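Local atomic coordinates of response regulator aspartate phosphatase H (Bacillus subtilis, PDB entry 3Q15), a protein that dephosphorylates the sporulation phosphotransferase Spo0F and also acts on the response regulator ComA, so controlling both sporulation and competence. Residues R24-P29 / P79-L84; N217-A222 / E254-L259; N227-Y232 / E243-A248. One frame throughout, in Å; residues are numbered along the deposited sequence.

In the fold
Contact 1 lies far out in the N-terminal part of this all-helical chain, its centre about 40 Å from the centre of the chain, where the turn after helix 9-24 meets the start of helix 81-89. Contacts 2 and 3 sit on the other side of that centre, in the tetratricopeptide-repeat domain, and join the same two helices, 218-235 and 238-255. Contact 3 holds the pair together near its connecting turn; contact 2 closes its far end, so that 3 is nested inside the loop closed by 2. Their centres are about 13 Å apart, and Ala222 of one packs on Ala248 of the other. From contact 1 the centres of contacts 2 and 3 are about 54 and 60 Å away.

Contact 1 of 3, residues R24-P29 / P79-L84; sequences RQFSVP and PTVTEL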
ATOM      1  N   ARG A  24      -8.752 -19.553 -24.683  1.00 41.20           N
ATOM      2  CA  ARG A  24      -9.769 -20.087 -23.778  1.00 43.55           C
ATOM      3  C   ARG A  24     -11.164 -20.092 -24.402  1.00 47.58           C
ATOM      4  O   ARG A  24     -12.069 -20.764 -23.909  1.00 49.68           O
ATOM      5  CB  ARG A  24      -9.763 -19.340 -22.441  1.00 40.28           C
ATOM      6  CG  ARG A  24      -8.444 -19.461 -21.688  1.00 38.52           C
ATOM      7  CD  ARG A  24      -8.558 -18.953 -20.264  1.00 38.06           C
ATOM      8  NE  ARG A  24      -9.301 -19.870 -19.403  1.00 36.20           N
ATOM      9  CZ  ARG A  24     -10.409 -19.548 -18.742  1.00 37.43           C
ATOM     10  NH1 ARG A  24     -10.917 -18.328 -18.844  1.00 35.40           N
ATOM     11  NH2 ARG A  24     -11.006 -20.449 -17.976  1.00 36.54           N
ATOM     12  N   GLN A  25     -11.324 -19.345 -25.490  1.00 47.59           N
ATOM     13  CA  GLN A  25     -12.562 -19.371 -26.260  1.00 52.49           C
ATOM     14  C   GLN A  25     -12.350 -20.170 -27.539  1.00 54.71           C
ATOM     15  O   GLN A  25     -13.175 -20.142 -28.451  1.00 56.06           O
ATOM     16  CB  GLN A  25     -13.043 -17.956 -26.579  1.00 52.40           C
ATOM     17  CG  GLN A  25     -13.436 -17.164 -25.350  1.00 52.56           C
ATOM     18  CD  GLN A  25     -13.920 -15.770 -25.684  1.00 56.27           C
ATOM     19  OE1 GLN A  25     -13.618 -14.813 -24.973  1.00 57.16           O
ATOM     20  NE2 GLN A  25     -14.682 -15.648 -26.764  1.00 59.66           N
ATOM     21  N   PHE A  26     -11.226 -20.878 -27.592  1.00 53.69           N
ATOM     22  CA  PHE A  26     -10.924 -21.785 -28.694  1.00 54.42           C
ATOM     23  C   PHE A  26     -11.097 -21.143 -30.068  1.00 56.20           C
ATOM     24  O   PHE A  26     -11.682 -21.742 -30.970  1.00 57.03           O
ATOM     25  CB  PHE A  26     -11.784 -23.048 -28.594  1.00 54.17           C
ATOM     26  CG  PHE A  26     -11.521 -23.861 -27.364  1.00 52.38           C
ATOM     27  CD1 PHE A  26     -10.639 -24.927 -27.401  1.00 51.72           C
ATOM     28  CD2 PHE A  26     -12.150 -23.559 -26.169  1.00 51.31           C
ATOM     29  CE1 PHE A  26     -10.392 -25.676 -26.269  1.00 51.62           C
ATOM     30  CE2 PHE A  26     -11.907 -24.307 -25.033  1.00 49.87           C
ATOM     31  CZ  PHE A  26     -11.028 -25.366 -25.083  1.00 49.59           C
ATOM     32  N   SER A  27     -10.587 -19.926 -30.222  1.00 53.30           N
ATOM     33  CA  SER A  27     -10.604 -19.262 -31.518  1.00 55.68           C
ATOM     34  C   SER A  27      -9.232 -19.373 -32.166  1.00 52.04           C
ATOM     35  O   SER A  27      -8.357 -18.544 -31.927  1.00 48.61           O
ATOM     36  CB  SER A  27     -10.998 -17.792 -31.373  1.00 59.36           C
ATOM     37  OG  SER A  27     -11.171 -17.189 -32.647  1.00 63.04           O
ATOM     38  N   VAL A  28      -9.046 -20.402 -32.984  1.00 52.68           N
ATOM     39  CA  VAL A  28      -7.740 -20.676 -33.577  1.00 55.74           C
ATOM     40  C   VAL A  28      -7.193 -19.522 -34.431  1.00 58.51           C
ATOM     41  O   VAL A  28      -6.055 -19.091 -34.232  1.00 56.78           O
ATOM     42  CB  VAL A  28      -7.739 -22.000 -34.375  1.00 60.24           C
ATOM     43  CG1 VAL A  28      -6.368 -22.260 -34.979  1.00 61.14           C
ATOM     44  CG2 VAL A  28      -8.152 -23.152 -33.476  1.00 59.71           C
ATOM     45  N   PRO A  29      -7.999 -19.013 -35.378  1.00 62.72           N
ATOM     46  CA  PRO A  29      -7.537 -17.909 -36.228  1.00 64.18           C
ATOM     47  C   PRO A  29      -6.997 -16.734 -35.412  1.00 59.85           C
ATOM     48  O   PRO A  29      -5.886 -16.272 -35.660  1.00 60.17           O
ATOM     49  CB  PRO A  29      -8.806 -17.493 -36.974  1.00 67.99           C
ATOM     50  CG  PRO A  29      -9.618 -18.739 -37.036  1.00 69.88           C
ATOM     51  CD  PRO A  29      -9.367 -19.437 -35.726  1.00 66.89           C
ATOM     52  N   PRO A  79     -19.118 -29.990 -28.246  1.00 82.61           N
ATOM     53  CA  PRO A  79     -18.662 -29.664 -26.891  1.00 78.12           C
ATOM     54  C   PRO A  79     -18.628 -28.157 -26.665  1.00 73.61           C
ATOM     55  O   PRO A  79     -18.002 -27.438 -27.443  1.00 75.13           O
ATOM     56  CB  PRO A  79     -17.239 -30.227 -26.858  1.00 77.36           C
ATOM     57  CG  PRO A  79     -17.239 -31.309 -27.872  1.00 80.06           C
ATOM     58  CD  PRO A  79     -18.151 -30.836 -28.964  1.00 83.30           C
ATOM     59  N   THR A  80     -19.295 -27.684 -25.618  1.00 67.97           N
ATOM     60  CA  THR A  80     -19.318 -26.256 -25.341  1.00 67.00           C
ATOM     61  C   THR A  80     -17.936 -25.782 -24.916  1.00 67.10           C
ATOM     62  O   THR A  80     -17.097 -26.577 -24.484  1.00 66.28           O
ATOM     63  CB  THR A  80     -20.343 -25.893 -24.246  1.00 66.74           C
ATOM     64  OG1 THR A  80     -19.908 -26.416 -22.987  1.00 63.75           O
ATOM     65  CG2 THR A  80     -21.719 -26.457 -24.590  1.00 68.84           C
ATOM     66  N   VAL A  81     -17.700 -24.484 -25.056  1.00 64.27           N
ATOM     67  CA  VAL A  81     -16.455 -23.900 -24.598  1.00 59.78           C
ATOM     68  C   VAL A  81     -16.252 -24.241 -23.127  1.00 57.39           C
ATOM     69  O   VAL A  81     -15.160 -24.633 -22.722  1.00 53.53           O
ATOM     70  CB  VAL A  81     -16.435 -22.370 -24.801  1.00 60.62           C
ATOM     71  CG1 VAL A  81     -15.237 -21.745 -24.086  1.00 56.50           C
ATOM     72  CG2 VAL A  81     -16.415 -22.035 -26.283  1.00 56.42           C
ATOM     73  N   THR A  82     -17.311 -24.108 -22.332  1.00 58.23           N
ATOM     74  CA  THR A  82     -17.233 -24.407 -20.905  1.00 59.03           C
ATOM     75  C   THR A  82     -16.753 -25.835 -20.658  1.00 61.48           C
ATOM     76  O   THR A  82     -15.824 -26.064 -19.882  1.00 64.08           O
ATOM     77  CB  THR A  82     -18.592 -24.217 -20.206  1.00 57.78           C
ATOM     78  OG1 THR A  82     -18.972 -22.836 -20.259  1.00 58.79           O
ATOM     79  CG2 THR A  82     -18.505 -24.659 -18.753  1.00 56.38           C
ATOM     80  N   GLU A  83     -17.394 -26.793 -21.320  1.00 61.73           N
ATOM     81  CA  GLU A  83     -17.051 -28.201 -21.157  1.00 58.61           C
ATOM     82  C   GLU A  83     -15.628 -28.485 -21.618  1.00 53.56           C
ATOM     83  O   GLU A  83     -14.828 -29.052 -20.878  1.00 52.93           O
ATOM     84  CB  GLU A  83     -18.043 -29.080 -21.922  1.00 60.31           C
ATOM     85  CG  GLU A  83     -19.448 -29.040 -21.348  1.00 64.91           C
ATOM     86  CD  GLU A  83     -20.477 -29.671 -22.264  1.00 70.80           C
ATOM     87  OE1 GLU A  83     -20.375 -29.481 -23.495  1.00 72.34           O
ATOM     88  OE2 GLU A  83     -21.388 -30.355 -21.751  1.00 72.87           O
ATOM     89  N   LEU A  84     -15.321 -28.083 -22.845  1.00 54.32           N
ATOM     90  CA  LEU A  84     -14.005 -28.313 -23.419  1.00 58.96           C
ATOM     91  C   LEU A  84     -12.926 -27.661 -22.560  1.00 60.94           C
ATOM     92  O   LEU A  84     -11.822 -28.191 -22.421  1.00 61.82           O
ATOM     93  CB  LEU A  84     -13.951 -27.769 -24.847  1.00 62.15           C
ATOM     94  CG  LEU A  84     -12.822 -28.276 -25.742  1.00 63.98           C
ATOM     95  CD1 LEU A  84     -12.867 -29.793 -25.868  1.00 63.18           C
ATOM     96  CD2 LEU A  84     -12.902 -27.627 -27.114  1.00 66.79           C
TER
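Phe26 and Leu84 make the tight half of this contact. The CD2 methyl of Leu84 lies over one face of the phenyl ring, 3.5 Å from the ring centroid, and is shifted toward the rim, where it comes 3.3 Å from Phe26 CE1. Leu84 CG also reaches the ring, 3.5 Å from Phe26 CZ, so the leucine spreads from its branch point across the CE1-CZ border and does not touch with one methyl alone. Leu84 CG, anti to its own backbone N (chi1 -162°), is set toward the phenyl ring. Leu69 touches both side chains, and Met65 of helix 49-67 and Leu85 and Ile88 of helix 81-89 add further apolar contacts to Phe26.

Phe26 sits in a Schellman motif: with positive phi (50°) it is the C-prime residue that ends helix 9-24, Ser27 N bonding to Met22 O and Phe26 N to Ile23 O. The reversal of the backbone aims Phe26 at helix 81-89, whose own beginning is fixed by a capping box. There Glu83 N donates to Thr80 OG1 over 3.0 Å, and Thr80 N returns a bond to the anti lone pair of Glu83 OE1.

Val81, in the first turn of that helix, belongs to the looser, solvent-facing side. Its CG1 sits 3.3 Å from Arg24 O but 4.1 Å from Phe26 CD2, and the valine and phenylalanine side chains pass alongside each other, running opposite ways. Gln25 CB points away from the 79-84 segment, and its CA is what approaches Val81 CG1, at 4.2 Å. The guanidinium of Arg24 turns instead to Glu89 farther along helix 81-89, with a salt bridge from NH2.

Contact 2 of 3, residues N217-A222 / E254-L259; sequences NDRFIA and EKVPDL
The backbones come nearest where Arg219, in the first turn of helix 218-235, faces Val256 of the 254-259 segment, their CA atoms 6.2 Å apart. This is the open end of a helical hairpin in the tetratricopeptide-repeat domain, where the first helix starts beside the finish of the second. Ala222 CB fills the inner side, touching Val256 CG2 and Leu259 CD1, both at 3.6 Å. Val256 CG1 lies over one face of the Arg219 guanidinium. At the outer margin Asp218 OD1 rests 3.1 Å from Lys255 CD, while its salt bridge to Lys255 NZ is long; a water accepting a weak bond from that NZ donates to Asp218 OD2.

Arg219 runs out with CG anti to its backbone N (chi1 174°), then bends at chi3 (-63°) before meeting Asp258. The carboxylate stands at the guanidinium edge with the two planes 76° apart, so the pair is not a flat two-pronged bridge: NH2 takes most of the grip. Arg219 NH2 donates to the syn side of Asp258 OD2 over 2.8 Å and, weakly, to OD1, and Arg219 NH1 adds a weak bond to the same OD2.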
ATOM      1  N   ASN A 217      32.134  -8.931  -6.242  1.00 60.26           N
ATOM      2  CA  ASN A 217      31.440  -8.266  -7.340  1.00 59.94           C
ATOM      3  C   ASN A 217      31.789  -6.782  -7.361  1.00 56.70           C
ATOM      4  O   ASN A 217      31.298  -6.011  -6.539  1.00 51.74           O
ATOM      5  CB  ASN A 217      29.927  -8.466  -7.222  1.00 59.67           C
ATOM      6  CG  ASN A 217      29.172  -7.943  -8.430  1.00 60.86           C
ATOM      7  OD1 ASN A 217      29.337  -6.790  -8.830  1.00 61.00           O
ATOM      8  ND2 ASN A 217      28.344  -8.797  -9.026  1.00 59.14           N
ATOM      9  N   ASP A 218      32.642  -6.390  -8.300  1.00 59.72           N
ATOM     10  CA  ASP A 218      33.158  -5.024  -8.351  1.00 62.04           C
ATOM     11  C   ASP A 218      32.066  -3.972  -8.540  1.00 60.88           C
ATOM     12  O   ASP A 218      32.058  -2.947  -7.856  1.00 58.37           O
ATOM     13  CB  ASP A 218      34.211  -4.889  -9.451  1.00 65.59           C
ATOM     14  CG  ASP A 218      35.419  -5.768  -9.205  1.00 68.64           C
ATOM     15  OD1 ASP A 218      35.923  -6.367 -10.179  1.00 72.49           O
ATOM     16  OD2 ASP A 218      35.868  -5.859  -8.041  1.00 67.79           O
ATOM     17  N   ARG A 219      31.146  -4.217  -9.465  1.00 61.28           N
ATOM     18  CA  ARG A 219      30.083  -3.253  -9.708  1.00 61.67           C
ATOM     19  C   ARG A 219      29.333  -2.939  -8.417  1.00 58.71           C
ATOM     20  O   ARG A 219      29.142  -1.774  -8.073  1.00 58.44           O
ATOM     21  CB  ARG A 219      29.117  -3.743 -10.789  1.00 63.49           C
ATOM     22  CG  ARG A 219      27.907  -2.835 -10.979  1.00 65.36           C
ATOM     23  CD  ARG A 219      27.183  -3.132 -12.283  1.00 69.18           C
ATOM     24  NE  ARG A 219      28.036  -2.864 -13.437  1.00 73.90           N
ATOM     25  CZ  ARG A 219      28.135  -1.682 -14.036  1.00 75.37           C
ATOM     26  NH1 ARG A 219      27.427  -0.649 -13.596  1.00 74.29           N
ATOM     27  NH2 ARG A 219      28.942  -1.533 -15.079  1.00 75.87           N
ATOM     28  N   PHE A 220      28.920  -3.979  -7.698  1.00 54.73           N
ATOM     29  CA  PHE A 220      28.158  -3.789  -6.468  1.00 53.15           C
ATOM     30  C   PHE A 220      29.009  -3.271  -5.313  1.00 52.17           C
ATOM     31  O   PHE A 220      28.484  -2.716  -4.349  1.00 48.86           O
ATOM     32  CB  PHE A 220      27.426  -5.070  -6.073  1.00 54.10           C
ATOM     33  CG  PHE A 220      26.195  -5.329  -6.887  1.00 58.07           C
ATOM     34  CD1 PHE A 220      25.092  -4.496  -6.780  1.00 56.65           C
ATOM     35  CD2 PHE A 220      26.139  -6.402  -7.761  1.00 62.65           C
ATOM     36  CE1 PHE A 220      23.955  -4.729  -7.533  1.00 59.17           C
ATOM     37  CE2 PHE A 220      25.006  -6.641  -8.514  1.00 63.72           C
ATOM     38  CZ  PHE A 220      23.913  -5.805  -8.402  1.00 61.65           C
ATOM     39  N   ILE A 221      30.320  -3.454  -5.412  1.00 53.71           N
ATOM     40  CA  ILE A 221      31.235  -2.857  -4.450  1.00 53.37           C
ATOM     41  C   ILE A 221      31.271  -1.349  -4.674  1.00 52.26           C
ATOM     42  O   ILE A 221      31.173  -0.564  -3.732  1.00 54.70           O
ATOM     43  CB  ILE A 221      32.661  -3.439  -4.567  1.00 51.58           C
ATOM     44  CG1 ILE A 221      32.679  -4.903  -4.126  1.00 51.63           C
ATOM     45  CG2 ILE A 221      33.636  -2.634  -3.725  1.00 47.69           C
ATOM     46  CD1 ILE A 221      34.042  -5.560  -4.226  1.00 49.47           C
ATOM     47  N   ALA A 222      31.400  -0.955  -5.936  1.00 52.07           N
ATOM     48  CA  ALA A 222      31.407   0.454  -6.304  1.00 52.84           C
ATOM     49  C   ALA A 222      30.074   1.119  -5.974  1.00 50.27           C
ATOM     50  O   ALA A 222      30.039   2.222  -5.427  1.00 49.71           O
ATOM     51  CB  ALA A 222      31.721   0.604  -7.781  1.00 56.30           C
ATOM     52  N   GLU A 254      39.109   1.922 -12.071  1.00 68.30           N
ATOM     53  CA  GLU A 254      39.930   0.732 -12.272  1.00 73.67           C
ATOM     54  C   GLU A 254      39.166  -0.464 -12.836  1.00 72.52           C
ATOM     55  O   GLU A 254      39.742  -1.284 -13.550  1.00 70.64           O
ATOM     56  CB  GLU A 254      40.648   0.337 -10.973  1.00 77.90           C
ATOM     57  CG  GLU A 254      41.648   1.374 -10.476  1.00 81.42           C
ATOM     58  CD  GLU A 254      42.460   0.892  -9.283  1.00 86.48           C
ATOM     59  OE1 GLU A 254      42.375  -0.310  -8.946  1.00 88.66           O
ATOM     60  OE2 GLU A 254      43.186   1.715  -8.684  1.00 85.89           O
ATOM     61  N   LYS A 255      37.876  -0.565 -12.525  1.00 73.26           N
ATOM     62  CA  LYS A 255      37.106  -1.743 -12.926  1.00 73.90           C
ATOM     63  C   LYS A 255      35.690  -1.468 -13.440  1.00 72.13           C
ATOM     64  O   LYS A 255      35.144  -2.271 -14.197  1.00 75.75           O
ATOM     65  CB  LYS A 255      37.062  -2.765 -11.786  1.00 76.22           C
ATOM     66  CG  LYS A 255      38.421  -3.351 -11.435  1.00 79.91           C
ATOM     67  CD  LYS A 255      38.297  -4.463 -10.413  1.00 82.02           C
ATOM     68  CE  LYS A 255      39.647  -5.095 -10.120  1.00 85.06           C
ATOM     69  NZ  LYS A 255      39.523  -6.255  -9.194  1.00 85.75           N
ATOM     70  N   VAL A 256      35.092  -0.352 -13.034  1.00 66.89           N
ATOM     71  CA  VAL A 256      33.738  -0.017 -13.485  1.00 65.78           C
ATOM     72  C   VAL A 256      33.573   1.470 -13.806  1.00 63.80           C
ATOM     73  O   VAL A 256      32.901   2.198 -13.076  1.00 62.79           O
ATOM     74  CB  VAL A 256      32.669  -0.451 -12.458  1.00 66.92           C
ATOM     75  CG1 VAL A 256      32.438  -1.953 -12.539  1.00 70.37           C
ATOM     76  CG2 VAL A 256      33.082  -0.046 -11.052  1.00 67.15           C
ATOM     77  N   PRO A 257      34.180   1.917 -14.915  1.00 62.99           N
ATOM     78  CA  PRO A 257      34.226   3.330 -15.312  1.00 64.05           C
ATOM     79  C   PRO A 257      32.856   3.946 -15.592  1.00 64.67           C
ATOM     80  O   PRO A 257      32.691   5.153 -15.424  1.00 63.16           O
ATOM     81  CB  PRO A 257      35.058   3.302 -16.600  1.00 63.55           C
ATOM     82  CG  PRO A 257      35.849   2.040 -16.519  1.00 64.22           C
ATOM     83  CD  PRO A 257      34.941   1.064 -15.843  1.00 64.91           C
ATOM     84  N   ASP A 258      31.889   3.139 -16.014  1.00 65.92           N
ATOM     85  CA  ASP A 258      30.584   3.673 -16.392  1.00 65.97           C
ATOM     86  C   ASP A 258      29.828   4.250 -15.198  1.00 62.32           C
ATOM     87  O   ASP A 258      28.753   4.827 -15.355  1.00 61.37           O
ATOM     88  CB  ASP A 258      29.740   2.616 -17.109  1.00 71.41           C
ATOM     89  CG  ASP A 258      29.399   1.438 -16.220  1.00 79.01           C
ATOM     90  OD1 ASP A 258      30.225   1.085 -15.350  1.00 84.41           O
ATOM     91  OD2 ASP A 258      28.303   0.861 -16.392  1.00 78.74           O
ATOM     92  N   LEU A 259      30.394   4.090 -14.005  1.00 60.00           N
ATOM     93  CA  LEU A 259      29.800   4.655 -12.797  1.00 54.91           C
ATOM     94  C   LEU A 259      30.416   6.011 -12.479  1.00 52.17           C
ATOM     95  O   LEU A 259      29.925   6.739 -11.621  1.00 52.49           O
ATOM     96  CB  LEU A 259      29.993   3.710 -11.610  1.00 53.35           C
ATOM     97  CG  LEU A 259      29.196   2.407 -11.648  1.00 52.96           C
ATOM     98  CD1 LEU A 259      29.714   1.432 -10.611  1.00 49.36           C
ATOM     99  CD2 LEU A 259      27.712   2.683 -11.444  1.00 52.02           C
TER
HETATM  100  O   HOH W   1      37.672  -8.139  -7.331  1.00 64.79           O

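Contact 3 of 3, residues N227-Y232 / E243-A248; sequences NIANSY and EHFQKA
Within the helical hairpin predicted as the fourth tetratricopeptide repeat, helices 218-235 and 238-255 run nearly antiparallel, and this contact holds their facing sides together. The segment axes approach to 8.0 Å at 161°, and a small residue sits at the nearest point: Ala229 and His244 have their CA atoms 5.0 Å apart. Ala229 CB touches His244 CB and also stands over the centre of the Phe245 ring, 3.5 Å from its centroid and only 8° off the normal, a CH-pi contact. At the edge of that same ring Asn230 OD1 comes 3.3 Å from Phe245 CZ, its amide plane steeply turned against the phenyl plane. Leu267 and Thr270 of helix 260-273 pack on Phe245 as well, so the ring links the hairpin to the helix that follows.

His244 packs against two side chains of the opposing helix, Ile228 and Tyr232, both on the same side of its ring. Ile228 CG2, anti to its backbone N, is laid over one face of the imidazole, shifted toward the rim and 3.5 Å from His244 CD2. Tyr232 meets the ring obliquely, its CE1 3.5 Å from His244 CE1 and the planes 33° apart. Met240 O, one turn earlier in the same helix, bonds His244 ND1 and is likely to fix the ring's rotation. An alanine in place of His244 would probably open a gap beside Ile228 CG2 and the Tyr232 ring and leave Met240 O without this side-chain partner. A small residue where the helices come closest, with a tyrosine later in the first helix and a phenylalanine in the second, fits the sequence pattern of a tetratricopeptide repeat.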
ATOM      1  N   ASN A 227      26.588   4.490  -2.583  1.00 43.13           N
ATOM      2  CA  ASN A 227      25.397   4.616  -1.757  1.00 42.57           C
ATOM      3  C   ASN A 227      25.729   5.037  -0.331  1.00 41.23           C
ATOM      4  O   ASN A 227      25.035   5.865   0.257  1.00 40.22           O
ATOM      5  CB  ASN A 227      24.592   3.312  -1.773  1.00 46.15           C
ATOM      6  CG  ASN A 227      23.907   3.072  -3.107  1.00 47.77           C
ATOM      7  OD1 ASN A 227      23.807   3.978  -3.929  1.00 46.17           O
ATOM      8  ND2 ASN A 227      23.426   1.854  -3.322  1.00 49.82           N
ATOM      9  N   ILE A 228      26.799   4.470   0.216  1.00 40.50           N
ATOM     10  CA  ILE A 228      27.281   4.865   1.532  1.00 41.06           C
ATOM     11  C   ILE A 228      27.681   6.341   1.542  1.00 41.86           C
ATOM     12  O   ILE A 228      27.316   7.084   2.453  1.00 36.74           O
ATOM     13  CB  ILE A 228      28.476   3.997   1.979  1.00 44.03           C
ATOM     14  CG1 ILE A 228      28.033   2.541   2.143  1.00 46.54           C
ATOM     15  CG2 ILE A 228      29.064   4.520   3.276  1.00 39.20           C
ATOM     16  CD1 ILE A 228      29.155   1.594   2.472  1.00 47.49           C
ATOM     17  N   ALA A 229      28.426   6.759   0.520  1.00 38.16           N
ATOM     18  CA  ALA A 229      28.858   8.150   0.398  1.00 44.81           C
ATOM     19  C   ALA A 229      27.674   9.121   0.328  1.00 46.95           C
ATOM     20  O   ALA A 229      27.657  10.143   1.014  1.00 45.87           O
ATOM     21  CB  ALA A 229      29.765   8.320  -0.813  1.00 46.82           C
ATOM     22  N   ASN A 230      26.687   8.803  -0.504  1.00 46.14           N
ATOM     23  CA  ASN A 230      25.492   9.638  -0.592  1.00 46.76           C
ATOM     24  C   ASN A 230      24.765   9.682   0.744  1.00 42.89           C
ATOM     25  O   ASN A 230      24.193  10.706   1.121  1.00 39.68           O
ATOM     26  CB  ASN A 230      24.548   9.140  -1.688  1.00 48.87           C
ATOM     27  CG  ASN A 230      25.027   9.502  -3.079  1.00 55.10           C
ATOM     28  OD1 ASN A 230      25.582  10.578  -3.293  1.00 56.92           O
ATOM     29  ND2 ASN A 230      24.812   8.604  -4.033  1.00 57.50           N
ATOM     30  N   SER A 231      24.786   8.562   1.455  1.00 36.12           N
ATOM     31  CA  SER A 231      24.136   8.481   2.756  1.00 44.69           C
ATOM     32  C   SER A 231      24.788   9.448   3.739  1.00 45.80           C
ATOM     33  O   SER A 231      24.102  10.215   4.413  1.00 45.15           O
ATOM     34  CB  SER A 231      24.195   7.051   3.297  1.00 42.39           C
ATOM     35  OG  SER A 231      23.502   6.936   4.530  1.00 40.87           O
ATOM     36  N   TYR A 232      26.117   9.399   3.817  1.00 43.99           N
ATOM     37  CA  TYR A 232      26.880  10.300   4.673  1.00 44.25           C
ATOM     38  C   TYR A 232      26.720  11.751   4.234  1.00 45.51           C
ATOM     39  O   TYR A 232      26.600  12.650   5.067  1.00 45.83           O
ATOM     40  CB  TYR A 232      28.366   9.937   4.661  1.00 44.59           C
ATOM     41  CG  TYR A 232      28.749   8.761   5.535  1.00 46.62           C
ATOM     42  CD1 TYR A 232      29.373   7.648   4.993  1.00 47.63           C
ATOM     43  CD2 TYR A 232      28.503   8.772   6.904  1.00 46.12           C
ATOM     44  CE1 TYR A 232      29.743   6.572   5.786  1.00 47.91           C
ATOM     45  CE2 TYR A 232      28.868   7.697   7.708  1.00 46.98           C
ATOM     46  CZ  TYR A 232      29.487   6.600   7.140  1.00 49.13           C
ATOM     47  OH  TYR A 232      29.853   5.526   7.921  1.00 53.61           O
ATOM     48  N   GLU A 243      35.305  10.656   1.675  1.00 54.32           N
ATOM     49  CA  GLU A 243      36.141   9.474   1.816  1.00 59.23           C
ATOM     50  C   GLU A 243      35.590   8.307   1.004  1.00 58.18           C
ATOM     51  O   GLU A 243      36.323   7.636   0.275  1.00 60.36           O
ATOM     52  CB  GLU A 243      36.248   9.084   3.288  1.00 62.03           C
ATOM     53  CG  GLU A 243      36.943   7.765   3.528  1.00 70.88           C
ATOM     54  CD  GLU A 243      37.096   7.462   5.001  1.00 77.45           C
ATOM     55  OE1 GLU A 243      37.151   8.425   5.798  1.00 78.34           O
ATOM     56  OE2 GLU A 243      37.154   6.267   5.362  1.00 80.07           O
ATOM     57  N   HIS A 244      34.291   8.068   1.128  1.00 54.84           N
ATOM     58  CA  HIS A 244      33.675   6.965   0.411  1.00 54.03           C
ATOM     59  C   HIS A 244      33.515   7.261  -1.076  1.00 53.19           C
ATOM     60  O   HIS A 244      33.677   6.366  -1.903  1.00 56.25           O
ATOM     61  CB  HIS A 244      32.352   6.556   1.060  1.00 52.21           C
ATOM     62  CG  HIS A 244      32.524   5.871   2.380  1.00 53.62           C
ATOM     63  ND1 HIS A 244      32.754   6.557   3.551  1.00 50.89           N
ATOM     64  CD2 HIS A 244      32.523   4.555   2.709  1.00 54.09           C
ATOM     65  CE1 HIS A 244      32.873   5.697   4.548  1.00 51.72           C
ATOM     66  NE2 HIS A 244      32.740   4.476   4.060  1.00 52.39           N
ATOM     67  N   PHE A 245      33.213   8.511  -1.419  1.00 50.24           N
ATOM     68  CA  PHE A 245      33.151   8.894  -2.825  1.00 51.53           C
ATOM     69  C   PHE A 245      34.453   8.511  -3.520  1.00 54.19           C
ATOM     70  O   PHE A 245      34.444   7.913  -4.595  1.00 55.04           O
ATOM     71  CB  PHE A 245      32.878  10.395  -2.995  1.00 51.36           C
ATOM     72  CG  PHE A 245      31.421  10.765  -2.914  1.00 51.34           C
ATOM     73  CD1 PHE A 245      30.491  10.177  -3.762  1.00 52.56           C
ATOM     74  CD2 PHE A 245      30.983  11.710  -2.003  1.00 50.78           C
ATOM     75  CE1 PHE A 245      29.148  10.518  -3.692  1.00 51.52           C
ATOM     76  CE2 PHE A 245      29.644  12.057  -1.925  1.00 49.34           C
ATOM     77  CZ  PHE A 245      28.724  11.460  -2.771  1.00 49.94           C
ATOM     78  N   GLN A 246      35.574   8.841  -2.889  1.00 57.78           N
ATOM     79  CA  GLN A 246      36.880   8.552  -3.470  1.00 62.69           C
ATOM     80  C   GLN A 246      37.171   7.053  -3.529  1.00 60.21           C
ATOM     81  O   GLN A 246      37.846   6.583  -4.446  1.00 61.77           O
ATOM     82  CB  GLN A 246      37.979   9.316  -2.728  1.00 67.71           C
ATOM     83  CG  GLN A 246      37.814  10.826  -2.851  1.00 72.16           C
ATOM     84  CD  GLN A 246      38.898  11.611  -2.143  1.00 79.94           C
ATOM     85  OE1 GLN A 246      39.613  11.082  -1.291  1.00 83.90           O
ATOM     86  NE2 GLN A 246      39.025  12.887  -2.494  1.00 80.52           N
ATOM     87  N   LYS A 247      36.649   6.305  -2.565  1.00 56.46           N
ATOM     88  CA  LYS A 247      36.744   4.851  -2.616  1.00 60.09           C
ATOM     89  C   LYS A 247      35.959   4.310  -3.808  1.00 58.04           C
ATOM     90  O   LYS A 247      36.444   3.448  -4.540  1.00 58.22           O
ATOM     91  CB  LYS A 247      36.237   4.222  -1.317  1.00 64.34           C
ATOM     92  CG  LYS A 247      37.169   4.403  -0.133  1.00 71.24           C
ATOM     93  CD  LYS A 247      36.649   3.678   1.096  1.00 74.77           C
ATOM     94  CE  LYS A 247      37.655   3.734   2.232  1.00 78.22           C
ATOM     95  NZ  LYS A 247      38.952   3.115   1.841  1.00 82.91           N
ATOM     96  N   ALA A 248      34.746   4.819  -3.998  1.00 56.27           N
ATOM     97  CA  ALA A 248      33.925   4.433  -5.139  1.00 55.41           C
ATOM     98  C   ALA A 248      34.589   4.858  -6.444  1.00 55.07           C
ATOM     99  O   ALA A 248      34.555   4.133  -7.434  1.00 55.10           O
ATOM    100  CB  ALA A 248      32.537   5.042  -5.027  1.00 55.14           C
TER